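Local structure of alginate lyase, family PL7 (4BE3) at residues A[133-138]-A[175-180]; A[150-155]-A[225-230]; A[75-80]-A[248-253]. The protein cleaves alginate exolytically as a family 7 polysaccharide lyase, probably acting on poly(beta-D-mannuronate). All coordinates share one frame; numbering follows the deposited sequence.

All three contacts lie toward the outside of the beta-sandwich and are partly buried. Contacts 1 and 2 share an antiparallel sheet: strand 133-141, in contact 1, pairs with strand 153-157, in contact 2, and the two contacts meet where CD1 of Phe137 lies 3.2 Å from OG of Ser155. Contact 3 lies apart, joining two loops on the other side of the chain's centre from contact 1 and reaching the second subunit. Chemistry follows place: contact 1 is charged and polar, between a strand and a turn, contact 2 rests on aromatic and proline packing at the N-terminal end of a short helix, and contact 3 ties a carboxylate to a turn amide beside small apolar patches.

Contact 1 of 3, residues A[133-138]-A[175-180]; sequences KGSVFW and EEPEDG
Lys133 lies over the type I beta turn Pro177 to Gly180, while the carboxylate of Glu176 comes to its backbone. The lysine chain passes across the turn's carbonyls, with CE 3.4 Å from O of Pro177, and then bends: chi3 of -95° turns CE aside and chi4 of -138° sets the ammonium beside the next carbonyl. There NZ donates to O of Glu178 at 3.1 Å, tilted modestly from the carbonyl plane. A long, flexible chain ending in a donor suits this path. Glu176, extended beyond CG, brings OE1 to within 3.0 Å of N of Lys133; this N-H approaches from above the carboxylate plane, and the same oxygen also accepts from N of Thr132. Beyond the lysine, CG of Pro177 lies 3.5 Å from OG of Ser135, a hydroxyl hydrogen-bonded to N of Tyr161. Glycine suits position 180 because its CA makes a C-H...O contact with O of Gly134 at 3.0 Å, where any side chain would collide with that oxygen. The contact thus fixes the loop before strand 181-182 to strand 133-141 in one sheet of the jelly roll. NZ of Lys133 lies 4.2 Å from OE1 of Glu178 and 4.6 Å from OE2 of Glu176, beyond salt bridges; these nearby charges would probably still favour the ammonium, while hydrogen bonds involving backbone groups fix the geometry.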
loop_
_atom_site.group_PDB
_atom_site.type_symbol
_atom_site.label_atom_id
_atom_site.label_comp_id
_atom_site.label_asym_id
_atom_site.label_seq_id
_atom_site.Cartn_x
_atom_site.Cartn_y
_atom_site.Cartn_z
ATOM N N LYS A 133 38.503 3.762 -3.413
ATOM C CA LYS A 133 37.226 4.212 -2.814
ATOM C C LYS A 133 36.376 4.693 -3.961
ATOM O O LYS A 133 36.836 5.425 -4.880
ATOM C CB LYS A 133 37.426 5.436 -1.895
ATOM C CG LYS A 133 38.201 4.922 -0.699
ATOM C CD LYS A 133 38.347 5.955 0.332
ATOM C CE LYS A 133 39.616 6.682 0.210
ATOM N NZ LYS A 133 40.087 6.808 1.622
ATOM N N GLY A 134 35.076 4.374 -3.839
ATOM C CA GLY A 134 34.073 4.850 -4.799
ATOM C C GLY A 134 33.143 5.842 -4.039
ATOM O O GLY A 134 33.357 6.142 -2.846
ATOM N N SER A 135 32.075 6.285 -4.722
ATOM C CA SER A 135 31.200 7.273 -4.163
ATOM C C SER A 135 29.794 6.603 -4.141
ATOM O O SER A 135 29.430 5.779 -4.983
ATOM C CB SER A 135 31.076 8.483 -5.110
ATOM O OG SER A 135 32.366 9.147 -5.246
ATOM N N VAL A 136 29.043 7.076 -3.181
ATOM C CA VAL A 136 27.559 6.733 -3.118
ATOM C C VAL A 136 26.836 8.034 -3.249
ATOM O O VAL A 136 27.192 9.059 -2.582
ATOM C CB VAL A 136 27.232 6.142 -1.736
ATOM C CG1 VAL A 136 25.652 5.959 -1.624
ATOM C CG2 VAL A 136 27.855 4.699 -1.653
ATOM N N PHE A 137 25.865 8.115 -4.173
ATOM C CA PHE A 137 25.153 9.347 -4.307
ATOM C C PHE A 137 23.723 8.988 -4.733
ATOM O O PHE A 137 23.476 7.789 -5.084
ATOM C CB PHE A 137 25.718 10.280 -5.430
ATOM C CG PHE A 137 25.989 9.595 -6.745
ATOM C CD1 PHE A 137 24.942 9.557 -7.735
ATOM C CD2 PHE A 137 27.321 9.188 -7.065
ATOM C CE1 PHE A 137 25.164 9.031 -9.071
ATOM C CE2 PHE A 137 27.536 8.600 -8.385
ATOM C CZ PHE A 137 26.502 8.570 -9.331
ATOM N N TRP A 138 22.792 9.903 -4.641
ATOM C CA TRP A 138 21.427 9.517 -5.071
ATOM C C TRP A 138 20.860 10.563 -5.996
ATOM O O TRP A 138 21.144 11.745 -5.818
ATOM C CB TRP A 138 20.515 9.290 -3.846
ATOM C CG TRP A 138 20.250 10.544 -3.075
ATOM C CD1 TRP A 138 21.055 11.052 -2.054
ATOM C CD2 TRP A 138 19.076 11.425 -3.178
ATOM N NE1 TRP A 138 20.454 12.146 -1.488
ATOM C CE2 TRP A 138 19.261 12.432 -2.134
ATOM C CE3 TRP A 138 17.904 11.424 -3.988
ATOM C CZ2 TRP A 138 18.338 13.478 -1.897
ATOM C CZ3 TRP A 138 16.973 12.472 -3.729
ATOM C CH2 TRP A 138 17.195 13.458 -2.738
ATOM N N GLU A 175 40.603 12.391 -9.016
ATOM C CA GLU A 175 41.268 11.600 -7.962
ATOM C C GLU A 175 40.181 10.865 -7.114
ATOM O O GLU A 175 38.984 11.202 -7.154
ATOM C CB GLU A 175 42.064 12.460 -7.070
ATOM C CG GLU A 175 41.217 13.272 -6.213
ATOM C CD GLU A 175 42.075 14.201 -5.273
ATOM O OE1 GLU A 175 43.227 14.550 -5.601
ATOM O OE2 GLU A 175 41.570 14.631 -4.212
ATOM N N GLU A 176 40.586 9.848 -6.442
ATOM C CA GLU A 176 39.570 9.046 -5.669
ATOM C C GLU A 176 39.033 9.922 -4.557
ATOM O O GLU A 176 39.782 10.770 -3.971
ATOM C CB GLU A 176 40.082 7.668 -5.207
ATOM C CG GLU A 176 40.825 7.823 -3.982
ATOM C CD GLU A 176 41.314 6.518 -3.399
ATOM O OE1 GLU A 176 40.918 5.470 -3.793
ATOM O OE2 GLU A 176 42.146 6.591 -2.462
ATOM N N PRO A 177 37.737 9.731 -4.208
ATOM C CA PRO A 177 37.182 10.541 -3.161
ATOM C C PRO A 177 37.777 10.067 -1.837
ATOM O O PRO A 177 37.629 8.870 -1.471
ATOM C CB PRO A 177 35.678 10.201 -3.254
ATOM C CG PRO A 177 35.558 8.837 -3.897
ATOM C CD PRO A 177 36.716 8.921 -4.932
ATOM N N GLU A 178 38.274 10.986 -1.069
ATOM C CA GLU A 178 38.865 10.620 0.237
ATOM C C GLU A 178 37.847 10.111 1.228
ATOM O O GLU A 178 38.135 9.165 1.987
ATOM C CB GLU A 178 39.587 11.866 0.833
ATOM C CG GLU A 178 39.667 11.879 2.368
ATOM C CD GLU A 178 40.658 10.857 2.920
ATOM O OE1 GLU A 178 41.677 10.625 2.245
ATOM O OE2 GLU A 178 40.398 10.303 4.030
ATOM N N ASP A 179 36.623 10.603 1.131
ATOM C CA ASP A 179 35.645 10.123 2.093
ATOM C C ASP A 179 34.782 8.957 1.462
ATOM O O ASP A 179 33.714 8.667 1.969
ATOM C CB ASP A 179 34.701 11.273 2.495
ATOM C CG ASP A 179 33.980 11.896 1.302
ATOM O OD1 ASP A 179 34.597 11.941 0.152
ATOM O OD2 ASP A 179 32.744 12.291 1.430
ATOM N N GLY A 180 35.229 8.296 0.415
ATOM C CA GLY A 180 34.324 7.265 -0.209
ATOM C C GLY A 180 34.306 5.873 0.413
ATOM O O GLY A 180 34.846 5.612 1.508
#

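Contact 2 of 3, residues A[150-155]-A[225-230]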
loop_
_atom_site.group_PDB
_atom_site.type_symbol
_atom_site.label_atom_id
_atom_site.label_comp_id
_atom_site.label_asym_id
_atom_site.label_seq_id
_atom_site.Cartn_x
_atom_site.Cartn_y
_atom_site.Cartn_z
ATOM N N LYS A 150 12.732 16.027 -22.186
ATOM C CA LYS A 150 13.553 17.088 -21.615
ATOM C C LYS A 150 13.871 16.795 -20.112
ATOM O O LYS A 150 14.302 17.714 -19.377
ATOM C CB LYS A 150 12.803 18.405 -21.649
ATOM C CG LYS A 150 12.604 19.005 -23.073
ATOM C CD LYS A 150 11.238 19.740 -23.024
ATOM C CE LYS A 150 10.877 20.600 -24.273
ATOM N NZ LYS A 150 11.615 21.898 -24.215
ATOM N N ARG A 151 13.569 15.581 -19.657
ATOM C CA ARG A 151 13.814 15.256 -18.210
ATOM C C ARG A 151 15.267 15.331 -17.819
ATOM O O ARG A 151 16.162 15.321 -18.665
ATOM C CB ARG A 151 13.332 13.833 -17.938
ATOM C CG ARG A 151 14.178 12.780 -18.722
ATOM C CD ARG A 151 13.548 11.357 -18.585
ATOM N NE ARG A 151 14.319 10.372 -19.383
ATOM C CZ ARG A 151 14.380 10.380 -20.717
ATOM N NH1 ARG A 151 13.787 11.323 -21.447
ATOM N NH2 ARG A 151 15.116 9.509 -21.373
ATOM N N TRP A 152 15.549 15.305 -16.486
ATOM C CA TRP A 152 16.948 15.184 -16.037
ATOM C C TRP A 152 16.864 14.683 -14.595
ATOM O O TRP A 152 15.789 14.768 -13.978
ATOM C CB TRP A 152 17.605 16.617 -16.070
ATOM C CG TRP A 152 16.742 17.822 -15.692
ATOM C CD1 TRP A 152 16.079 18.666 -16.533
ATOM C CD2 TRP A 152 16.439 18.307 -14.329
ATOM N NE1 TRP A 152 15.435 19.639 -15.783
ATOM C CE2 TRP A 152 15.650 19.444 -14.462
ATOM C CE3 TRP A 152 16.833 17.859 -13.021
ATOM C CZ2 TRP A 152 15.225 20.209 -13.373
ATOM C CZ3 TRP A 152 16.419 18.621 -11.908
ATOM C CH2 TRP A 152 15.608 19.760 -12.087
ATOM N N ASP A 153 18.030 14.286 -14.122
ATOM C CA ASP A 153 18.259 13.815 -12.748
ATOM C C ASP A 153 19.077 14.898 -12.055
ATOM O O ASP A 153 20.000 15.481 -12.659
ATOM C CB ASP A 153 19.139 12.589 -12.751
ATOM C CG ASP A 153 18.421 11.282 -13.045
ATOM O OD1 ASP A 153 17.386 11.238 -13.767
ATOM O OD2 ASP A 153 18.946 10.243 -12.583
ATOM N N TYR A 154 18.817 15.128 -10.789
ATOM C CA TYR A 154 19.619 16.005 -9.965
ATOM C C TYR A 154 20.299 15.132 -8.941
ATOM O O TYR A 154 19.657 14.343 -8.250
ATOM C CB TYR A 154 18.687 16.923 -9.282
ATOM C CG TYR A 154 19.452 17.842 -8.347
ATOM C CD1 TYR A 154 20.577 18.584 -8.800
ATOM C CD2 TYR A 154 19.180 17.831 -6.962
ATOM C CE1 TYR A 154 21.347 19.385 -7.880
ATOM C CE2 TYR A 154 19.849 18.683 -6.079
ATOM C CZ TYR A 154 20.918 19.449 -6.532
ATOM O OH TYR A 154 21.560 20.187 -5.614
ATOM N N SER A 155 21.650 15.140 -8.910
ATOM C CA SER A 155 22.405 14.171 -8.167
ATOM C C SER A 155 22.973 14.747 -6.868
ATOM O O SER A 155 23.560 15.866 -6.862
ATOM C CB SER A 155 23.632 13.689 -9.084
ATOM O OG SER A 155 24.268 12.641 -8.409
ATOM N N SER A 225 14.245 29.041 -14.047
ATOM C CA SER A 225 15.163 29.678 -13.102
ATOM C C SER A 225 15.412 28.858 -11.819
ATOM O O SER A 225 16.257 29.201 -10.967
ATOM C CB SER A 225 14.697 31.076 -12.766
ATOM O OG SER A 225 13.359 31.006 -12.396
ATOM N N ASP A 226 14.638 27.787 -11.671
ATOM C CA ASP A 226 14.877 26.788 -10.635
ATOM C C ASP A 226 15.735 25.578 -11.038
ATOM O O ASP A 226 16.114 24.803 -10.168
ATOM C CB ASP A 226 13.538 26.195 -10.147
ATOM C CG ASP A 226 12.651 27.205 -9.424
ATOM O OD1 ASP A 226 13.146 27.961 -8.578
ATOM O OD2 ASP A 226 11.432 27.216 -9.720
ATOM N N ILE A 227 16.092 25.409 -12.302
ATOM C CA ILE A 227 16.942 24.257 -12.629
ATOM C C ILE A 227 18.302 24.415 -11.975
ATOM O O ILE A 227 18.971 25.446 -12.176
ATOM C CB ILE A 227 17.053 24.142 -14.156
ATOM C CG1 ILE A 227 15.671 24.038 -14.795
ATOM C CG2 ILE A 227 18.106 23.069 -14.592
ATOM C CD1 ILE A 227 15.698 23.871 -16.304
ATOM N N PRO A 228 18.767 23.459 -11.196
ATOM C CA PRO A 228 20.096 23.681 -10.589
ATOM C C PRO A 228 21.272 23.883 -11.606
ATOM O O PRO A 228 21.300 23.338 -12.701
ATOM C CB PRO A 228 20.345 22.367 -9.814
ATOM C CG PRO A 228 18.982 21.814 -9.524
ATOM C CD PRO A 228 18.136 22.209 -10.739
ATOM N N GLN A 229 22.283 24.639 -11.193
ATOM C CA GLN A 229 23.480 24.697 -12.061
ATOM C C GLN A 229 24.074 23.375 -12.406
ATOM O O GLN A 229 24.667 23.207 -13.518
ATOM C CB GLN A 229 24.553 25.593 -11.359
ATOM C CG GLN A 229 25.664 26.112 -12.371
ATOM C CD GLN A 229 25.139 27.149 -13.441
ATOM O OE1 GLN A 229 24.099 27.760 -13.247
ATOM N NE2 GLN A 229 25.855 27.304 -14.623
ATOM N N GLN A 230 23.943 22.331 -11.521
ATOM C CA GLN A 230 24.484 21.063 -11.831
ATOM C C GLN A 230 23.868 20.534 -13.123
ATOM O O GLN A 230 24.608 19.875 -13.876
ATOM C CB GLN A 230 24.141 20.026 -10.692
ATOM C CG GLN A 230 24.710 18.617 -11.064
ATOM C CD GLN A 230 24.206 17.582 -10.014
ATOM O OE1 GLN A 230 24.719 17.532 -8.780
ATOM N NE2 GLN A 230 23.150 16.932 -10.381
#
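Tyr154 and Gln230 each hold CG anti to the backbone N (chi1 178° for both), whereas Trp152, two residues earlier, keeps CG between its backbone N and carbonyl carbon at a chi1 of 36°. From these starting points the two rings close on Pro228, and the amide reaches Ser155. The setting is the beta-jelly roll of the family: strand 153-157, paired with strand 133-141, meets the short helix 229-234, and Pro228 stands at the N-cap position of that helix. A proline fits there, since the N-cap position does not call on its own backbone N-H for the helix, and its rigid apolar ring suits the aromatics. Its CG lies over one face of the Tyr154 ring, offset toward the rim, in a CH-pi contact of 4.0 Å to the ring centroid. CD, the next atom of the proline ring, approaches CH2 of Trp152 at 3.8 Å, the two side chains crossing obliquely. The indole also receives Ile227, whose CG2 sits above one face near the rim and whose CG1 comes within 4.1 Å of CZ2. Trp152 is buried, and its NE1 is satisfied by O of Gly242, while Phe221 meets the indole edge to face. The extended chain of Gln230 crosses the tyrosine side chain at about a right angle, and its amide plane, inclined 31° to the phenol ring, lies beside the backbone N and O of Ser155. A leucine in place of Gln230 would probably leave N and O of Ser155 without a polar mate from this side chain. Ser155 turns its own hydroxyl elsewhere, to OD1 of Asn139 and N of Met163. CB of Pro228 also lies 3.7 Å from CE1 of Tyr154.

Contact 3 of 3, residues A[75-80]-A[248-253]; sequences IPETGG and AYAGEI
Glu77 meets the backbone of Gly251 in the one clear hydrogen bond between the two loops. N of Gly251 donates to OE1 at 2.9 Å with an N-H...O angle of 153°, using the syn lone pair of that oxygen. The glutamate chain bends at chi2 (92°), which swings CD toward the turn; OE2 then lies 3.6 Å from CB of Ala250. A carboxylate suits this place, since it offers an acceptor to a turn amide. The turn is a type II beta turn from Tyr249 to Glu252, closed by N of Glu252 on O of Tyr249, and the positive phi of Gly251 favours glycine. In the jelly-roll sandwich, the loop holding 75-80 carries the chain from strand 65-70 in one sheet to strand 80-90 in the other, while 248-253 leads into strand 254-258. Apolar contacts lie beside the polar one. CG2 of Ile75 packs on CG1 of Ile253 at 3.8 Å, and CG of Pro76 meets CB of Tyr249 at 4.1 Å, the two side chains passing obliquely. CD of Pro76 also lies against two carbonyls, 3.4 Å from O of Tyr249 and equally near O of Glu252. Between subunits, Ile75 packs on Ile75 of the second subunit, and Ile253 on Glu77 of that same neighbour; a sodium ion is bound about 4 Å from the Ile75 side chain.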
loop_
_atom_site.group_PDB
_atom_site.type_symbol
_atom_site.label_atom_id
_atom_site.label_comp_id
_atom_site.label_asym_id
_atom_site.label_seq_id
_atom_site.Cartn_x
_atom_site.Cartn_y
_atom_site.Cartn_z
ATOM N N ILE A 75 1.263 4.996 -3.773
ATOM C CA ILE A 75 1.490 6.408 -4.121
ATOM C C ILE A 75 2.234 7.037 -2.943
ATOM O O ILE A 75 2.276 6.563 -1.799
ATOM C CB ILE A 75 0.155 7.134 -4.428
ATOM C CG1 ILE A 75 -0.819 7.129 -3.165
ATOM C CG2 ILE A 75 -0.540 6.473 -5.593
ATOM C CD1 ILE A 75 -2.025 8.108 -3.440
ATOM N N PRO A 76 2.981 8.147 -3.232
ATOM C CA PRO A 76 3.806 8.718 -2.151
ATOM C C PRO A 76 3.005 9.086 -0.927
ATOM O O PRO A 76 3.504 8.939 0.185
ATOM C CB PRO A 76 4.437 9.977 -2.814
ATOM C CG PRO A 76 4.609 9.428 -4.339
ATOM C CD PRO A 76 3.152 8.833 -4.559
ATOM N N GLU A 77 1.744 9.559 -1.111
ATOM C CA GLU A 77 0.971 9.896 0.043
ATOM C C GLU A 77 0.760 8.753 0.972
ATOM O O GLU A 77 0.548 9.006 2.193
ATOM C CB GLU A 77 -0.440 10.341 -0.451
ATOM C CG GLU A 77 -0.393 11.720 -1.172
ATOM C CD GLU A 77 -0.188 11.633 -2.682
ATOM O OE1 GLU A 77 0.446 10.701 -3.251
ATOM O OE2 GLU A 77 -0.664 12.592 -3.376
ATOM N N THR A 78 0.654 7.514 0.454
ATOM C CA THR A 78 0.413 6.439 1.422
ATOM C C THR A 78 1.731 5.836 1.860
ATOM O O THR A 78 1.776 5.186 2.860
ATOM C CB THR A 78 -0.490 5.282 0.853
ATOM O OG1 THR A 78 0.145 4.776 -0.320
ATOM C CG2 THR A 78 -1.793 5.983 0.400
ATOM N N GLY A 79 2.766 5.961 1.057
ATOM C CA GLY A 79 4.143 5.708 1.686
ATOM C C GLY A 79 4.639 4.334 1.627
ATOM O O GLY A 79 3.983 3.402 1.070
ATOM N N GLY A 80 5.904 4.183 2.110
ATOM C CA GLY A 80 6.503 2.877 2.073
ATOM C C GLY A 80 7.957 3.067 2.563
ATOM O O GLY A 80 8.472 4.201 2.498
ATOM N N ALA A 248 4.775 17.387 -8.564
ATOM C CA ALA A 248 5.786 16.323 -8.640
ATOM C C ALA A 248 5.144 14.929 -8.796
ATOM O O ALA A 248 4.534 14.616 -9.833
ATOM C CB ALA A 248 6.753 16.364 -7.415
ATOM N N TYR A 249 5.393 14.001 -7.845
ATOM C CA TYR A 249 4.933 12.637 -8.082
ATOM C C TYR A 249 3.594 12.424 -7.241
ATOM O O TYR A 249 3.276 11.275 -6.975
ATOM C CB TYR A 249 5.974 11.670 -7.514
ATOM C CG TYR A 249 7.176 11.578 -8.495
ATOM C CD1 TYR A 249 7.064 10.730 -9.619
ATOM C CD2 TYR A 249 8.294 12.398 -8.373
ATOM C CE1 TYR A 249 8.095 10.582 -10.518
ATOM C CE2 TYR A 249 9.371 12.237 -9.283
ATOM C CZ TYR A 249 9.253 11.368 -10.299
ATOM O OH TYR A 249 10.233 11.182 -11.250
ATOM N N ALA A 250 3.021 13.526 -6.686
ATOM C CA ALA A 250 1.670 13.331 -5.932
ATOM C C ALA A 250 0.724 12.406 -6.717
ATOM O O ALA A 250 0.545 12.597 -7.947
ATOM C CB ALA A 250 1.045 14.672 -5.716
ATOM N N GLY A 251 0.247 11.314 -6.065
ATOM C CA GLY A 251 -0.773 10.466 -6.635
ATOM C C GLY A 251 -0.277 9.543 -7.733
ATOM O O GLY A 251 -1.039 8.835 -8.391
ATOM N N GLU A 252 1.018 9.557 -7.989
ATOM C CA GLU A 252 1.564 8.699 -9.071
ATOM C C GLU A 252 1.984 7.360 -8.500
ATOM O O GLU A 252 2.856 7.249 -7.526
ATOM C CB GLU A 252 2.799 9.378 -9.810
ATOM C CG GLU A 252 2.810 8.773 -11.227
ATOM C CD GLU A 252 3.679 9.547 -12.122
ATOM O OE1 GLU A 252 4.953 9.259 -12.054
ATOM O OE2 GLU A 252 3.174 10.463 -12.815
ATOM N N ILE A 253 1.483 6.279 -9.110
ATOM C CA ILE A 253 1.765 4.967 -8.496
ATOM C C ILE A 253 3.227 4.558 -8.704
ATOM O O ILE A 253 3.762 4.707 -9.792
ATOM C CB ILE A 253 0.886 3.900 -9.114
ATOM C CG1 ILE A 253 -0.635 4.207 -8.631
ATOM C CG2 ILE A 253 1.222 2.477 -8.654
ATOM C CD1 ILE A 253 -1.693 3.527 -9.547
#